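Local coordinates for protein phosphoribulokinase 1 (Rhodobacter sphaeroides, PDB 1A7J) that catalyses the ATP-dependent phosphorylation of D-ribulose 5-phosphate to D-ribulose 1,5-bisphosphate in the Calvin cycle, at residues Q27-E32 with L127-G132; H134-N139 with N143-A148; G252-M255 with I261-P264. One frame throughout, in Å; residues are numbered along the deposited sequence.

Interaction 1. Residues Q27-E32 with L127-G132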
# COMPACT_ATOMS: atom_id res chain seq x y z
N GLN A 27 -2.76 9.21 -13.50
CA GLN A 27 -3.70 10.22 -14.00
C GLN A 27 -3.37 11.62 -13.51
O GLN A 27 -3.67 12.61 -14.18
CB GLN A 27 -5.14 9.87 -13.57
CG GLN A 27 -5.91 8.95 -14.52
CD GLN A 27 -7.24 8.46 -13.94
OE1 GLN A 27 -8.28 9.11 -14.06
NE2 GLN A 27 -7.22 7.27 -13.35
N ILE A 28 -2.79 11.72 -12.32
CA ILE A 28 -2.48 13.02 -11.75
C ILE A 28 -1.09 13.51 -12.16
O ILE A 28 -0.93 14.66 -12.55
CB ILE A 28 -2.62 12.98 -10.22
CG1 ILE A 28 -4.05 12.66 -9.84
CG2 ILE A 28 -2.27 14.30 -9.61
CD1 ILE A 28 -4.12 12.00 -8.52
N PHE A 29 -0.09 12.63 -12.12
CA PHE A 29 1.25 12.99 -12.58
C PHE A 29 1.23 13.33 -14.06
O PHE A 29 2.10 14.05 -14.55
CB PHE A 29 2.22 11.84 -12.35
CG PHE A 29 2.27 11.35 -10.95
CD1 PHE A 29 2.02 12.20 -9.89
CD2 PHE A 29 2.61 10.03 -10.69
CE1 PHE A 29 2.12 11.73 -8.59
CE2 PHE A 29 2.71 9.56 -9.42
CZ PHE A 29 2.46 10.41 -8.35
N ARG A 30 0.31 12.74 -14.80
CA ARG A 30 0.16 13.04 -16.23
C ARG A 30 -0.59 14.36 -16.39
O ARG A 30 -0.19 15.23 -17.17
CB ARG A 30 -0.62 11.92 -16.91
CG ARG A 30 -0.93 12.18 -18.36
CD ARG A 30 -2.24 11.53 -18.75
NE ARG A 30 -3.23 12.52 -19.15
CZ ARG A 30 -4.33 12.80 -18.46
NH1 ARG A 30 -4.65 12.08 -17.39
NH2 ARG A 30 -5.13 13.80 -18.85
N ARG A 31 -1.63 14.52 -15.57
CA ARG A 31 -2.43 15.73 -15.52
C ARG A 31 -1.58 16.93 -15.11
O ARG A 31 -1.90 18.05 -15.47
CB ARG A 31 -3.55 15.54 -14.51
CG ARG A 31 -4.78 16.38 -14.74
CD ARG A 31 -6.03 15.55 -14.48
NE ARG A 31 -6.21 14.52 -15.49
CZ ARG A 31 -7.26 13.70 -15.55
NH1 ARG A 31 -8.12 13.65 -14.54
NH2 ARG A 31 -7.40 12.87 -16.58
N GLU A 32 -0.54 16.71 -14.32
CA GLU A 32 0.23 17.82 -13.76
C GLU A 32 1.68 17.90 -14.25
O GLU A 32 2.41 18.80 -13.83
CB GLU A 32 0.19 17.77 -12.23
CG GLU A 32 -1.17 17.41 -11.60
CD GLU A 32 -2.27 18.47 -11.77
OE1 GLU A 32 -2.06 19.64 -11.39
OE2 GLU A 32 -3.39 18.11 -12.21
N LEU A 127 9.33 13.30 -8.29
CA LEU A 127 9.09 12.56 -7.05
C LEU A 127 9.23 11.07 -7.25
O LEU A 127 9.25 10.58 -8.38
CB LEU A 127 7.71 12.86 -6.50
CG LEU A 127 6.55 12.71 -7.48
CD1 LEU A 127 5.91 11.34 -7.36
CD2 LEU A 127 5.55 13.80 -7.18
N LEU A 128 9.46 10.37 -6.14
CA LEU A 128 9.37 8.91 -6.14
C LEU A 128 7.99 8.55 -5.63
O LEU A 128 7.36 9.34 -4.93
CB LEU A 128 10.46 8.31 -5.22
CG LEU A 128 10.41 6.88 -4.65
CD1 LEU A 128 10.40 5.82 -5.74
CD2 LEU A 128 11.60 6.66 -3.75
N PHE A 129 7.48 7.42 -6.11
CA PHE A 129 6.18 6.90 -5.69
C PHE A 129 6.35 5.47 -5.25
O PHE A 129 6.85 4.65 -6.00
CB PHE A 129 5.21 6.94 -6.85
CG PHE A 129 3.85 6.40 -6.52
CD1 PHE A 129 3.02 7.08 -5.62
CD2 PHE A 129 3.37 5.26 -7.15
CE1 PHE A 129 1.73 6.64 -5.36
CE2 PHE A 129 2.08 4.80 -6.89
CZ PHE A 129 1.26 5.49 -6.00
N TYR A 130 5.85 5.15 -4.06
CA TYR A 130 5.89 3.78 -3.56
C TYR A 130 4.46 3.28 -3.31
O TYR A 130 3.62 4.03 -2.81
CB TYR A 130 6.69 3.76 -2.25
CG TYR A 130 6.64 2.45 -1.52
CD1 TYR A 130 5.61 2.15 -0.64
CD2 TYR A 130 7.62 1.49 -1.73
CE1 TYR A 130 5.54 0.93 0.00
CE2 TYR A 130 7.57 0.25 -1.08
CZ TYR A 130 6.52 -0.01 -0.22
OH TYR A 130 6.47 -1.21 0.45
N GLU A 131 4.16 2.05 -3.72
CA GLU A 131 2.92 1.36 -3.32
C GLU A 131 3.22 -0.02 -2.71
O GLU A 131 3.82 -0.89 -3.38
CB GLU A 131 1.98 1.22 -4.53
CG GLU A 131 0.61 0.53 -4.23
CD GLU A 131 -0.36 0.51 -5.42
OE1 GLU A 131 0.11 0.47 -6.59
OE2 GLU A 131 -1.59 0.52 -5.19
N GLY A 132 2.85 -0.23 -1.44
CA GLY A 132 2.89 -1.58 -0.88
C GLY A 132 2.43 -1.66 0.54
O GLY A 132 1.77 -0.75 1.01
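Phe29 carries the whole contact from the helix side, reaching the strand with the far end of its ring. The closest packing is with Leu127: Phe29 CZ lies 3.7 Å from Leu127 CD1, and Phe29 CE1 follows at 4.0 Å from the same methyl, the two side chains slanting past one another. Leu127 CG sits between its own backbone N and carbonyl carbon (chi1 51°), and with chi2 at 96° the CD1 branch is the one turned to the ring. Phe129 is met less closely, with Phe29 CZ 4.3 Å from Phe129 CD1. The pair is T-shaped: the edge of Phe29 is turned to the face of Phe129, with centroids 6.0 Å apart and planes at 78°. Both strand residues point toward the helix, whereas Leu128 between them points away, as alternation along a strand requires. This is the layering of a P-loop kinase. Helix 21-32 belongs to the beta-alpha-beta crossover from strand 7-11 to strand 36-40, and strand 127-132 lies between those two strands, so the helix packs over it. Val34, Ala36 and Ile280 also touch Phe29, and the ring of Phe25 meets Phe129, leaving all three contact residues buried. No hydrogen bond joins the segments and only 125 Å² is buried between them, evidence of a purely apolar contact through one inserted ring. The outer side of the helix is looser: Arg30 and Arg31 are exposed and Arg30 is poorly ordered. Gln27, partly exposed, turns instead to helix 268-284, with a weak hydrogen bond from NE2 to Asp269 OD1.

Interaction 2. Residues H134-N139 with N143-A148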
# COMPACT_ATOMS: atom_id res chain seq x y z
N HIS A 134 4.51 -1.71 3.25
CA HIS A 134 5.49 -1.17 4.20
C HIS A 134 6.05 0.22 3.87
O HIS A 134 7.17 0.54 4.26
CB HIS A 134 6.64 -2.16 4.38
CG HIS A 134 6.26 -3.43 5.09
ND1 HIS A 134 6.03 -4.62 4.43
CD2 HIS A 134 6.14 -3.72 6.41
CE1 HIS A 134 5.79 -5.58 5.30
NE2 HIS A 134 5.85 -5.07 6.51
N GLY A 135 5.18 1.12 3.39
CA GLY A 135 5.55 2.51 3.13
C GLY A 135 5.49 3.51 4.27
O GLY A 135 5.70 4.71 4.09
N ALA A 136 5.23 3.01 5.48
CA ALA A 136 5.25 3.86 6.65
C ALA A 136 5.73 3.05 7.86
O ALA A 136 5.51 3.43 9.02
CB ALA A 136 3.89 4.45 6.88
N VAL A 137 6.52 2.01 7.60
CA VAL A 137 7.07 1.25 8.71
C VAL A 137 7.89 2.13 9.62
O VAL A 137 8.79 2.85 9.18
CB VAL A 137 7.96 0.15 8.23
CG1 VAL A 137 8.48 -0.60 9.40
CG2 VAL A 137 7.21 -0.78 7.35
N VAL A 138 7.56 2.12 10.90
CA VAL A 138 8.51 2.56 11.90
C VAL A 138 8.72 1.43 12.87
O VAL A 138 7.77 0.84 13.37
CB VAL A 138 8.02 3.79 12.66
CG1 VAL A 138 9.17 4.45 13.37
CG2 VAL A 138 7.38 4.77 11.72
N ASN A 139 9.97 1.02 12.98
CA ASN A 139 10.32 -0.02 13.91
C ASN A 139 11.73 0.17 14.44
O ASN A 139 12.34 1.21 14.23
CB ASN A 139 10.12 -1.38 13.26
CG ASN A 139 11.26 -1.80 12.41
OD1 ASN A 139 11.43 -2.98 12.16
ND2 ASN A 139 11.95 -0.85 11.83
N ASN A 143 13.31 3.40 10.09
CA ASN A 143 12.23 4.39 10.14
C ASN A 143 11.90 4.83 8.74
O ASN A 143 12.45 5.81 8.27
CB ASN A 143 12.60 5.62 10.97
CG ASN A 143 11.51 6.68 10.98
OD1 ASN A 143 10.60 6.63 10.17
ND2 ASN A 143 11.54 7.57 11.95
N ILE A 144 10.90 4.19 8.15
CA ILE A 144 10.49 4.44 6.78
C ILE A 144 9.37 5.49 6.69
O ILE A 144 9.28 6.22 5.69
CB ILE A 144 10.05 3.13 6.08
CG1 ILE A 144 11.20 2.13 6.10
CG2 ILE A 144 9.62 3.41 4.63
CD1 ILE A 144 11.11 1.04 5.07
N ALA A 145 8.58 5.66 7.74
CA ALA A 145 7.58 6.74 7.72
C ALA A 145 8.25 8.11 7.64
O ALA A 145 7.90 8.95 6.80
CB ALA A 145 6.69 6.66 8.95
N GLY A 146 9.36 8.25 8.36
CA GLY A 146 10.02 9.53 8.53
C GLY A 146 10.66 10.12 7.30
O GLY A 146 11.04 11.28 7.33
N LEU A 147 10.71 9.37 6.21
CA LEU A 147 11.42 9.86 5.03
C LEU A 147 10.51 10.25 3.88
O LEU A 147 10.99 10.57 2.80
CB LEU A 147 12.43 8.83 4.54
CG LEU A 147 13.62 8.40 5.41
CD1 LEU A 147 14.43 7.42 4.58
CD2 LEU A 147 14.50 9.58 5.84
N ALA A 148 9.20 10.20 4.11
CA ALA A 148 8.21 10.40 3.05
C ALA A 148 7.34 11.61 3.37
O ALA A 148 6.75 11.68 4.44
CB ALA A 148 7.34 9.15 2.93
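Val137 O accepts both hydrogen bonds that cross between 134-139 and 143-148. Ile144 N approaches almost in line with the carbonyl, at 2.7 Å from Val137 O and a C=O...N angle of 174°. Ala145 N is longer, 3.2 Å from the same Val137 O, and stands above the carbonyl plane, 50° out of it. Two successive N-H groups thus grip one oxygen from different directions. A third hydrogen bond stays within 143-148: Gly146 N lies 2.7 Å from Asn143 OD1, which makes Asn143 the first residue of an Asx motif at the start of a short run with helical backbone angles. Val138 and Asn143 form a single beta bridge. These turns belong to the connection between strand 127-132 and strand 150-156 of the P-loop NTPase core; Gly135 O is hydrogen-bonded to Ser9 OG of strand 7-11, and His134 NE2 to Phe70 O. Van der Waals contacts make up the rest. Val138 CG2 presses on Ala145 CB at 3.4 Å, while Val138 CG1, anti to the backbone N (chi1 -163°), runs alongside the amide of Asn143 and lies 4.0 Å from its CG. With an alanine in place of Ile144, the CG2 and CD1 branches would be gone, and a gap would probably open between the His134-Gly135 backbone and helix 77-90. Ile144 points toward 134-139, its CG2 branch lying 3.8 Å from His134 O and next to the carbonyl carbon of Gly135, and it also meets Leu80 and Phe84 of that helix.

Interaction 3. Residues G252-M255 with I261-P264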
# COMPACT_ATOMS: atom_id res chain seq x y z
N GLY A 252 -22.95 12.06 -3.01
CA GLY A 252 -23.34 10.94 -2.18
C GLY A 252 -22.62 10.91 -0.84
O GLY A 252 -22.90 10.05 0.01
N SER A 253 -21.70 11.85 -0.64
CA SER A 253 -20.84 11.84 0.52
C SER A 253 -21.43 12.64 1.66
O SER A 253 -22.29 13.49 1.47
CB SER A 253 -19.50 12.42 0.14
OG SER A 253 -19.69 13.73 -0.33
N TRP A 254 -21.02 12.28 2.87
CA TRP A 254 -21.40 12.98 4.09
C TRP A 254 -20.25 12.88 5.07
O TRP A 254 -19.28 12.16 4.82
CB TRP A 254 -22.63 12.34 4.70
CG TRP A 254 -22.35 11.05 5.39
CD1 TRP A 254 -22.24 10.86 6.73
CD2 TRP A 254 -22.38 9.75 4.80
NE1 TRP A 254 -22.25 9.52 7.03
CE2 TRP A 254 -22.33 8.82 5.85
CE3 TRP A 254 -22.49 9.29 3.49
CZ2 TRP A 254 -22.38 7.45 5.62
CZ3 TRP A 254 -22.54 7.93 3.27
CH2 TRP A 254 -22.49 7.02 4.33
N MET A 255 -20.35 13.59 6.19
CA MET A 255 -19.27 13.64 7.16
C MET A 255 -19.66 12.77 8.32
O MET A 255 -20.82 12.80 8.75
CB MET A 255 -19.03 15.07 7.65
CG MET A 255 -18.72 16.10 6.56
SD MET A 255 -17.05 16.04 5.84
CE MET A 255 -16.09 15.74 7.27
N ILE A 261 -14.44 12.09 5.83
CA ILE A 261 -15.55 12.11 4.90
C ILE A 261 -15.84 10.68 4.47
O ILE A 261 -14.90 9.90 4.25
CB ILE A 261 -15.20 13.00 3.67
CG1 ILE A 261 -16.41 13.14 2.73
CG2 ILE A 261 -14.03 12.43 2.96
CD1 ILE A 261 -16.29 14.27 1.69
N VAL A 262 -17.11 10.28 4.48
CA VAL A 262 -17.48 8.98 3.90
C VAL A 262 -17.98 9.15 2.47
O VAL A 262 -18.80 10.00 2.18
CB VAL A 262 -18.56 8.27 4.74
CG1 VAL A 262 -18.77 6.87 4.22
CG2 VAL A 262 -18.14 8.22 6.19
N VAL A 263 -17.51 8.29 1.58
CA VAL A 263 -17.65 8.50 0.16
C VAL A 263 -18.08 7.18 -0.47
O VAL A 263 -17.48 6.16 -0.19
CB VAL A 263 -16.29 9.01 -0.35
CG1 VAL A 263 -15.79 8.23 -1.53
CG2 VAL A 263 -16.40 10.48 -0.69
N PRO A 264 -19.18 7.14 -1.24
CA PRO A 264 -19.50 5.89 -1.93
C PRO A 264 -18.29 5.24 -2.60
O PRO A 264 -17.46 5.93 -3.17
CB PRO A 264 -20.55 6.30 -2.95
CG PRO A 264 -20.89 7.74 -2.64
CD PRO A 264 -20.32 8.06 -1.31
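Gly252 meets Pro264 just before the first strand of a beta hairpin, formed by strands 254-257 and 260-264 at one margin of the large mixed sheet. Its O lies 3.5 Å from Pro264 CD, and its positive phi (109°) suits a residue without a side chain; a CB there would strike Pro264 CG. Ser253 follows with CB 3.8 Å from Val263 CG2 and its CA making a CA-H...O contact with Val262 O; its hydroxyl OG is hydrogen-bonded to Ile250 O. Trp254 and Val262 are an antiparallel hydrogen-bonded pair: Trp254 N lies 3.3 Å from Val262 O, and Val262 N closes the ring at 2.9 Å from Trp254 O. With CG between the backbone N and the carbonyl carbon (chi1 76°), the indole turns one face to Val262, which makes a CH-pi contact: Val262 CB stands 3.9 Å from the centroid of the six-membered ring of Trp254, only 7° off its normal. Met255 pairs with Ile261 as a non-hydrogen-bonded pair on the other face, where Phe243 and Leu246 of helix 243-249 meet them. Its chain bends at chi2 and chi3, and Met255 SD comes 4.2 Å from Ile261 CB.

From the N terminus, interaction 1 comes first: it closes a long loop of 94 intervening residues, bringing the helix after the predicted ATP-binding loop against strand 127-132. Interaction 2 begins just beyond that strand and closes a very short loop, with three residues between its segments, before strand 150-156. Interaction 3 closes the hairpin at 254-264. The three follow in series, so none nests in or crosses another. Interactions 1 and 2 touch, Tyr130 CE1 lying 3.4 Å from Gly135 N. Interaction 3 stays apart, its centre about 25 Å from that of interaction 1, yet strand 127-132 and the hairpin belong to the same mixed sheet.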